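Local coordinates for RagB/SusD domain protein (Flavobacterium johnsoniae, PDB 5J90) that binds chitin, probably at the cell surface, as a SusD-like lipoprotein of a chitin-utilisation system, at residues L118-K123 and F162-T167; D152-V157 and V499-N504. One frame throughout, in Å; residues are numbered along the deposited sequence.

Overall arrangement
Both contacts use helix 154-177. Interaction 2 takes its first turn and the residues just before it, D152-V157, and interaction 1 takes F162-T167 a little further along. The centres are about 19 Å apart, and their nearest atoms about 5 Å apart without touching. Along the chain the segments alternate: L118-K123 on helix 113-134 comes first, then D152-V157, F162-T167, and finally V499-N504, in the loop after helix 479-489. Interaction 1 pairs helices close in sequence, whereas interaction 2 brings the C-terminal tail back over more than 300 residues. Together they tie one helix of the SusD-like fold to its antiparallel neighbour and to the chain end beside the second subunit.

Interaction 1. Residues L118-K123 and F162-T167; sequences LSLILK and FAELDT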
ATOM      1  N   LEU A 118       0.005  10.828 -31.776  1.00 11.45           N
ATOM      2  CA  LEU A 118      -1.422  10.669 -31.547  1.00 10.42           C
ATOM      3  C   LEU A 118      -1.720   9.269 -31.010  1.00 10.12           C
ATOM      4  O   LEU A 118      -2.574   9.104 -30.127  1.00 10.97           O
ATOM      5  CB  LEU A 118      -2.222  10.968 -32.825  1.00 11.93           C
ATOM      6  CG  LEU A 118      -2.165  12.453 -33.193  1.00 11.23           C
ATOM      7  CD1 LEU A 118      -2.512  12.662 -34.668  1.00 13.86           C
ATOM      8  CD2 LEU A 118      -3.100  13.269 -32.307  1.00 12.96           C
ATOM      9  N   SER A 119      -1.014   8.264 -31.527  1.00 11.05           N
ATOM     10  CA  SER A 119      -1.209   6.892 -31.052  1.00 10.70           C
ATOM     11  C   SER A 119      -0.829   6.764 -29.578  1.00 10.61           C
ATOM     12  O   SER A 119      -1.484   6.022 -28.843  1.00 10.06           O
ATOM     13  CB  SER A 119      -0.448   5.861 -31.907  1.00 11.43           C
ATOM     14  OG  SER A 119       0.937   5.834 -31.614  1.00 12.67           O
ATOM     15  N   LEU A 120       0.197   7.496 -29.144  1.00 10.44           N
ATOM     16  CA  LEU A 120       0.615   7.454 -27.739  1.00 10.13           C
ATOM     17  C   LEU A 120      -0.451   8.034 -26.812  1.00  9.65           C
ATOM     18  O   LEU A 120      -0.713   7.500 -25.730  1.00  9.34           O
ATOM     19  CB  LEU A 120       1.942   8.189 -27.537  1.00 10.49           C
ATOM     20  CG  LEU A 120       3.186   7.503 -28.110  1.00  9.71           C
ATOM     21  CD1 LEU A 120       4.399   8.399 -27.931  1.00 11.70           C
ATOM     22  CD2 LEU A 120       3.400   6.144 -27.441  1.00 12.17           C
ATOM     23  N   ILE A 121      -1.066   9.138 -27.221  1.00  9.65           N
ATOM     24  CA  ILE A 121      -2.114   9.739 -26.407  1.00  8.73           C
ATOM     25  C   ILE A 121      -3.300   8.786 -26.264  1.00  9.62           C
ATOM     26  O   ILE A 121      -3.814   8.567 -25.162  1.00  9.52           O
ATOM     27  CB  ILE A 121      -2.559  11.104 -26.973  1.00  9.94           C
ATOM     28  CG1 ILE A 121      -1.363  12.057 -27.023  1.00 10.24           C
ATOM     29  CG2 ILE A 121      -3.686  11.691 -26.132  1.00 10.45           C
ATOM     30  CD1 ILE A 121      -1.653  13.371 -27.775  1.00 11.39           C
ATOM     31  N   LEU A 122      -3.735   8.204 -27.378  1.00  9.94           N
ATOM     32  CA  LEU A 122      -4.817   7.225 -27.337  1.00  9.99           C
ATOM     33  C   LEU A 122      -4.437   5.983 -26.533  1.00  8.79           C
ATOM     34  O   LEU A 122      -5.268   5.420 -25.817  1.00 10.01           O
ATOM     35  CB  LEU A 122      -5.220   6.823 -28.757  1.00 13.53           C
ATOM     36  CG  LEU A 122      -6.240   7.739 -29.407  1.00 16.79           C
ATOM     37  CD1 LEU A 122      -6.377   7.371 -30.877  1.00 17.68           C
ATOM     38  CD2 LEU A 122      -7.573   7.620 -28.683  1.00 15.76           C
ATOM     39  N   LYS A 123      -3.182   5.559 -26.669  1.00  9.54           N
ATOM     40  CA  LYS A 123      -2.663   4.418 -25.928  1.00 10.07           C
ATOM     41  C   LYS A 123      -2.794   4.654 -24.422  1.00  9.22           C
ATOM     42  O   LYS A 123      -3.309   3.792 -23.697  1.00  9.72           O
ATOM     43  CB  LYS A 123      -1.199   4.179 -26.288  1.00  9.81           C
ATOM     44  CG  LYS A 123      -0.555   2.979 -25.607  1.00 10.39           C
ATOM     45  CD  LYS A 123       0.949   3.008 -25.852  1.00 10.28           C
ATOM     46  CE  LYS A 123       1.645   1.748 -25.334  1.00 10.86           C
ATOM     47  NZ  LYS A 123       3.118   1.871 -25.458  1.00 11.97           N
ATOM     48  N   PHE A 162       3.656   8.678 -18.312  1.00  7.93           N
ATOM     49  CA  PHE A 162       4.040  10.089 -18.243  1.00  8.09           C
ATOM     50  C   PHE A 162       5.071  10.420 -19.320  1.00  9.57           C
ATOM     51  O   PHE A 162       5.020  11.504 -19.910  1.00  9.40           O
ATOM     52  CB  PHE A 162       4.617  10.431 -16.862  1.00  8.73           C
ATOM     53  CG  PHE A 162       3.593  10.489 -15.745  1.00  8.24           C
ATOM     54  CD1 PHE A 162       2.453  11.282 -15.844  1.00  9.45           C
ATOM     55  CD2 PHE A 162       3.805   9.784 -14.568  1.00  8.61           C
ATOM     56  CE1 PHE A 162       1.528  11.353 -14.804  1.00  9.22           C
ATOM     57  CE2 PHE A 162       2.888   9.842 -13.526  1.00  9.14           C
ATOM     58  CZ  PHE A 162       1.741  10.633 -13.642  1.00  7.95           C
ATOM     59  N   ALA A 163       6.003   9.498 -19.580  1.00  9.00           N
ATOM     60  CA  ALA A 163       7.041   9.727 -20.596  1.00  9.42           C
ATOM     61  C   ALA A 163       6.461   9.698 -22.007  1.00 10.41           C
ATOM     62  O   ALA A 163       6.893  10.454 -22.878  1.00 10.20           O
ATOM     63  CB  ALA A 163       8.172   8.693 -20.466  1.00 10.30           C
ATOM     64  N   GLU A 164       5.492   8.818 -22.233  1.00  9.19           N
ATOM     65  CA  GLU A 164       4.795   8.774 -23.515  1.00 10.06           C
ATOM     66  C   GLU A 164       4.035  10.071 -23.767  1.00  8.74           C
ATOM     67  O   GLU A 164       4.060  10.610 -24.877  1.00  9.74           O
ATOM     68  CB  GLU A 164       3.873   7.561 -23.571  1.00 10.25           C
ATOM     69  CG  GLU A 164       4.661   6.266 -23.721  1.00 10.05           C
ATOM     70  CD  GLU A 164       3.830   5.014 -23.496  1.00 12.46           C
ATOM     71  OE1 GLU A 164       2.756   5.101 -22.849  1.00 12.83           O
ATOM     72  OE2 GLU A 164       4.260   3.932 -23.966  1.00 12.45           O
ATOM     73  N   LEU A 165       3.360  10.586 -22.747  1.00  9.64           N
ATOM     74  CA  LEU A 165       2.718  11.884 -22.903  1.00  9.78           C
ATOM     75  C   LEU A 165       3.742  12.994 -23.163  1.00  9.57           C
ATOM     76  O   LEU A 165       3.469  13.902 -23.951  1.00  9.73           O
ATOM     77  CB  LEU A 165       1.837  12.207 -21.698  1.00  9.48           C
ATOM     78  CG  LEU A 165       0.644  11.263 -21.502  1.00  8.30           C
ATOM     79  CD1 LEU A 165      -0.147  11.682 -20.274  1.00 11.32           C
ATOM     80  CD2 LEU A 165      -0.246  11.225 -22.732  1.00 11.56           C
ATOM     81  N   ASP A 166       4.913  12.933 -22.519  1.00  8.95           N
ATOM     82  CA  ASP A 166       5.984  13.903 -22.804  1.00  9.56           C
ATOM     83  C   ASP A 166       6.355  13.878 -24.285  1.00 11.33           C
ATOM     84  O   ASP A 166       6.457  14.926 -24.923  1.00 11.42           O
ATOM     85  CB  ASP A 166       7.257  13.609 -21.994  1.00 10.40           C
ATOM     86  CG  ASP A 166       7.105  13.885 -20.513  1.00 11.56           C
ATOM     87  OD1 ASP A 166       6.209  14.664 -20.116  1.00 11.47           O
ATOM     88  OD2 ASP A 166       7.926  13.316 -19.750  1.00 13.11           O
ATOM     89  N   THR A 167       6.564  12.681 -24.821  1.00  9.96           N
ATOM     90  CA  THR A 167       6.939  12.518 -26.225  1.00 11.61           C
ATOM     91  C   THR A 167       5.863  13.078 -27.156  1.00 12.05           C
ATOM     92  O   THR A 167       6.162  13.854 -28.076  1.00 12.62           O
ATOM     93  CB  THR A 167       7.183  11.041 -26.536  1.00 12.26           C
ATOM     94  OG1 THR A 167       8.296  10.577 -25.759  1.00 14.45           O
ATOM     95  CG2 THR A 167       7.486  10.834 -28.016  1.00 15.54           C
TER
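L120 and E164 meet where helix 113-134 packs against helix 154-177, an antiparallel helix pair in the largely helical SusD-like fold, whose family is grouped with the TPR proteins. The two short axes come within 8.8 Å at a crossing angle of -149°. L120 has its CG anti to the carbonyl carbon (chi1 -71°), and its two methyls go to different partners. CD2 lies against the aliphatic part of E164, 3.9 Å from E164 CG, the two side chains crossing at about a right angle. CD1 lies 3.8 Å from the backbone E164 O and also reaches T167 CG2, a turn further on, at 3.9 Å. Beside this leucine, I121 and L165 meet more loosely, L165 CD2 lying 4.4 Å from I121 CA. I121 and L165 also touch F202 and R207 of helix 196-213, so this side of the pair runs on into the next helix of the fold.

The polar part of the contact bridges the two helices beyond L120. K123 is extended through all four torsions, with CG anti to the backbone N (chi1 -178°), and its side chain and that of E164 cross at about a right angle. E164 is itself extended beyond CG, and its carboxylate is shared between two partners: OE2 takes the lysine, while OE1 is hydrogen-bonded to the hydroxyl of Y139. The same tyrosine makes a cation-pi contact with K123, so Y139 meets both members of the ion pair, E164 through its hydroxyl and K123 through its ring. In the salt bridge itself, K123 NZ lies 2.8 Å from E164 OE2, on its syn side but well out of the carboxylate plane, and K123 CE follows at 3.7 Å from that oxygen.

Interaction 2. Residues D152-V157 and V499-N504; sequences DSQEEV and VWWDVN
Q154 sends its CG anti to the backbone N (chi1 -176°) and stays extended to CD, which delivers its amide to the turn containing W500 and W501. W501 instead has CG between its backbone N and carbonyl carbon, the crowded position. Its indole plane is 11° from that of the Q154 amide. The oxygen of that amide takes the hydrogen bond: W501 N donates to Q154 OE1 over 3.0 Å, at a C=O...N angle of 164°, almost in line with the carbonyl. Around it the packing is close, with Q154 OE1 3.1 Å from W501 CD1 and 3.4 Å from W500 CB, at the edge of the W500 ring and in its plane. The nitrogen of the amide is satisfied separately, Q154 NE2 bonding to the hydroxyl of T131, while W501 NE1 goes to D132; both acceptors lie on helix 113-134.

Q154 is the first residue of helix 154-177, which opens with a capping box: S153 OG accepts from E156 N at 3.1 Å, and E156 OE1 in turn accepts from S153 N, which meets it from above the carboxylate plane. The other side of the contact is a type I beta turn from V499 to D502, closed by D502 N to V499 O. Within it V499 CG2 rests over the centre of the W501 ring, 3.8 Å above the plane.

E155 lies over one face of W500. Its CB makes a CH-pi contact, 3.6 Å from the centroid of the five-membered ring, and E155 CG lies 3.5 Å from W500 CZ2. A bend at chi2 then carries the carboxylate away to a salt bridge with K218. W500 also packs on N504 of the second subunit, and E155 on P506 of that chain.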
ATOM      1  N   ASP A 152       4.696  -5.503 -16.325  1.00  8.93           N
ATOM      2  CA  ASP A 152       5.370  -4.423 -15.611  1.00  9.67           C
ATOM      3  C   ASP A 152       4.630  -4.140 -14.298  1.00  8.75           C
ATOM      4  O   ASP A 152       3.428  -4.380 -14.190  1.00  9.82           O
ATOM      5  CB  ASP A 152       5.348  -3.127 -16.426  1.00  9.60           C
ATOM      6  CG  ASP A 152       6.076  -3.220 -17.751  1.00  9.61           C
ATOM      7  OD1 ASP A 152       6.812  -4.194 -18.001  1.00 12.52           O
ATOM      8  OD2 ASP A 152       5.918  -2.267 -18.548  1.00 11.13           O
ATOM      9  N   SER A 153       5.343  -3.595 -13.309  1.00  8.58           N
ATOM     10  CA  SER A 153       4.658  -3.130 -12.109  1.00  7.65           C
ATOM     11  C   SER A 153       3.828  -1.894 -12.454  1.00  7.80           C
ATOM     12  O   SER A 153       4.115  -1.189 -13.422  1.00  8.36           O
ATOM     13  CB  SER A 153       5.648  -2.786 -10.999  1.00  7.87           C
ATOM     14  OG  SER A 153       6.344  -1.591 -11.322  1.00  9.80           O
ATOM     15  N   GLN A 154       2.795  -1.629 -11.667  1.00  7.54           N
ATOM     16  CA  GLN A 154       2.021  -0.421 -11.913  1.00  7.39           C
ATOM     17  C   GLN A 154       2.867   0.849 -11.799  1.00  7.80           C
ATOM     18  O   GLN A 154       2.677   1.795 -12.564  1.00  8.31           O
ATOM     19  CB  GLN A 154       0.816  -0.346 -10.993  1.00  7.04           C
ATOM     20  CG  GLN A 154      -0.074   0.859 -11.298  1.00  7.01           C
ATOM     21  CD  GLN A 154      -1.302   0.877 -10.422  1.00  7.93           C
ATOM     22  OE1 GLN A 154      -1.207   1.128  -9.220  1.00  8.19           O
ATOM     23  NE2 GLN A 154      -2.468   0.585 -11.007  1.00  7.59           N
ATOM     24  N   GLU A 155       3.799   0.863 -10.849  1.00  8.70           N
ATOM     25  CA  GLU A 155       4.716   1.991 -10.705  1.00  8.06           C
ATOM     26  C   GLU A 155       5.481   2.263 -12.004  1.00  8.04           C
ATOM     27  O   GLU A 155       5.621   3.410 -12.434  1.00  9.52           O
ATOM     28  CB  GLU A 155       5.673   1.723  -9.540  1.00  9.24           C
ATOM     29  CG  GLU A 155       6.605   2.897  -9.179  1.00  9.43           C
ATOM     30  CD  GLU A 155       7.985   2.821  -9.817  1.00 10.59           C
ATOM     31  OE1 GLU A 155       8.387   1.739 -10.304  1.00 11.10           O
ATOM     32  OE2 GLU A 155       8.686   3.862  -9.826  1.00 12.30           O
ATOM     33  N   GLU A 156       5.985   1.198 -12.618  1.00  8.71           N
ATOM     34  CA  GLU A 156       6.680   1.289 -13.900  1.00  9.49           C
ATOM     35  C   GLU A 156       5.761   1.760 -15.021  1.00  9.06           C
ATOM     36  O   GLU A 156       6.167   2.575 -15.860  1.00 10.28           O
ATOM     37  CB  GLU A 156       7.278  -0.074 -14.278  1.00  9.37           C
ATOM     38  CG  GLU A 156       8.496  -0.449 -13.444  1.00 10.43           C
ATOM     39  CD  GLU A 156       8.807  -1.943 -13.477  1.00 13.79           C
ATOM     40  OE1 GLU A 156       8.059  -2.752 -14.086  1.00 12.26           O
ATOM     41  OE2 GLU A 156       9.832  -2.321 -12.869  1.00 19.43           O
ATOM     42  N   VAL A 157       4.535   1.243 -15.048  1.00  8.63           N
ATOM     43  CA  VAL A 157       3.590   1.645 -16.094  1.00  8.36           C
ATOM     44  C   VAL A 157       3.297   3.144 -16.020  1.00  8.23           C
ATOM     45  O   VAL A 157       3.309   3.838 -17.041  1.00  8.85           O
ATOM     46  CB  VAL A 157       2.289   0.816 -16.058  1.00  8.20           C
ATOM     47  CG1 VAL A 157       1.310   1.323 -17.114  1.00  9.68           C
ATOM     48  CG2 VAL A 157       2.599  -0.667 -16.289  1.00  9.73           C
ATOM     49  N   VAL A 499      -3.863  -2.035  -5.460  1.00  6.92           N
ATOM     50  CA  VAL A 499      -2.855  -1.686  -6.462  1.00  7.60           C
ATOM     51  C   VAL A 499      -1.931  -0.601  -5.902  1.00  7.07           C
ATOM     52  O   VAL A 499      -2.251   0.052  -4.896  1.00  7.77           O
ATOM     53  CB  VAL A 499      -3.464  -1.238  -7.820  1.00  6.94           C
ATOM     54  CG1 VAL A 499      -4.409  -2.309  -8.357  1.00  8.36           C
ATOM     55  CG2 VAL A 499      -4.184   0.111  -7.704  1.00  7.74           C
ATOM     56  N   TRP A 500      -0.783  -0.417  -6.547  1.00  6.87           N
ATOM     57  CA  TRP A 500       0.253   0.505  -6.080  1.00  7.17           C
ATOM     58  C   TRP A 500      -0.234   1.909  -5.703  1.00  6.26           C
ATOM     59  O   TRP A 500       0.122   2.407  -4.626  1.00  7.61           O
ATOM     60  CB  TRP A 500       1.376   0.532  -7.123  1.00  8.39           C
ATOM     61  CG  TRP A 500       2.377   1.645  -7.044  1.00  7.54           C
ATOM     62  CD1 TRP A 500       3.469   1.729  -6.226  1.00  8.01           C
ATOM     63  CD2 TRP A 500       2.398   2.822  -7.864  1.00  6.33           C
ATOM     64  NE1 TRP A 500       4.162   2.897  -6.481  1.00  8.63           N
ATOM     65  CE2 TRP A 500       3.522   3.584  -7.481  1.00  6.99           C
ATOM     66  CE3 TRP A 500       1.572   3.305  -8.883  1.00  8.41           C
ATOM     67  CZ2 TRP A 500       3.835   4.809  -8.081  1.00  8.99           C
ATOM     68  CZ3 TRP A 500       1.879   4.516  -9.474  1.00  7.94           C
ATOM     69  CH2 TRP A 500       3.004   5.256  -9.074  1.00  8.44           C
ATOM     70  N   TRP A 501      -1.044   2.563  -6.539  1.00  7.02           N
ATOM     71  CA  TRP A 501      -1.468   3.925  -6.175  1.00  6.74           C
ATOM     72  C   TRP A 501      -2.529   3.949  -5.075  1.00  6.90           C
ATOM     73  O   TRP A 501      -2.735   4.984  -4.441  1.00  7.86           O
ATOM     74  CB  TRP A 501      -1.908   4.780  -7.385  1.00  6.78           C
ATOM     75  CG  TRP A 501      -3.021   4.206  -8.243  1.00  6.82           C
ATOM     76  CD1 TRP A 501      -2.874   3.713  -9.511  1.00  7.08           C
ATOM     77  CD2 TRP A 501      -4.425   4.107  -7.932  1.00  5.75           C
ATOM     78  NE1 TRP A 501      -4.091   3.293 -10.005  1.00  6.90           N
ATOM     79  CE2 TRP A 501      -5.062   3.526  -9.063  1.00  6.27           C
ATOM     80  CE3 TRP A 501      -5.212   4.462  -6.829  1.00  7.91           C
ATOM     81  CZ2 TRP A 501      -6.441   3.270  -9.105  1.00  6.99           C
ATOM     82  CZ3 TRP A 501      -6.583   4.208  -6.874  1.00  7.97           C
ATOM     83  CH2 TRP A 501      -7.182   3.610  -8.006  1.00  7.63           C
ATOM     84  N   ASP A 502      -3.187   2.817  -4.837  1.00  7.24           N
ATOM     85  CA  ASP A 502      -4.301   2.729  -3.890  1.00  7.57           C
ATOM     86  C   ASP A 502      -3.802   2.397  -2.491  1.00  7.43           C
ATOM     87  O   ASP A 502      -4.320   1.511  -1.817  1.00  7.81           O
ATOM     88  CB  ASP A 502      -5.299   1.665  -4.389  1.00  8.12           C
ATOM     89  CG  ASP A 502      -6.622   1.678  -3.647  1.00  7.89           C
ATOM     90  OD1 ASP A 502      -6.959   2.724  -3.048  1.00  9.21           O
ATOM     91  OD2 ASP A 502      -7.322   0.634  -3.693  1.00  8.94           O
ATOM     92  N   VAL A 503      -2.789   3.127  -2.048  1.00  8.68           N
ATOM     93  CA  VAL A 503      -2.152   2.833  -0.770  1.00  8.95           C
ATOM     94  C   VAL A 503      -3.098   3.132   0.393  1.00  9.01           C
ATOM     95  O   VAL A 503      -3.901   4.074   0.345  1.00  9.18           O
ATOM     96  CB  VAL A 503      -0.818   3.613  -0.646  1.00 11.14           C
ATOM     97  CG1 VAL A 503      -1.054   5.085  -0.745  1.00 12.83           C
ATOM     98  CG2 VAL A 503      -0.081   3.262   0.645  1.00 12.56           C
ATOM     99  N   ASN A 504      -3.028   2.310   1.437  1.00  7.38           N
ATOM    100  CA  ASN A 504      -3.783   2.605   2.650  1.00  8.29           C
ATOM    101  C   ASN A 504      -3.147   3.759   3.423  1.00  8.28           C
ATOM    102  O   ASN A 504      -2.302   3.560   4.305  1.00 10.79           O
ATOM    103  CB  ASN A 504      -3.898   1.380   3.553  1.00  9.38           C
ATOM    104  CG  ASN A 504      -4.779   1.645   4.736  1.00  9.77           C
ATOM    105  OD1 ASN A 504      -5.913   2.082   4.578  1.00 10.86           O
ATOM    106  ND2 ASN A 504      -4.262   1.425   5.931  1.00  9.52           N
TER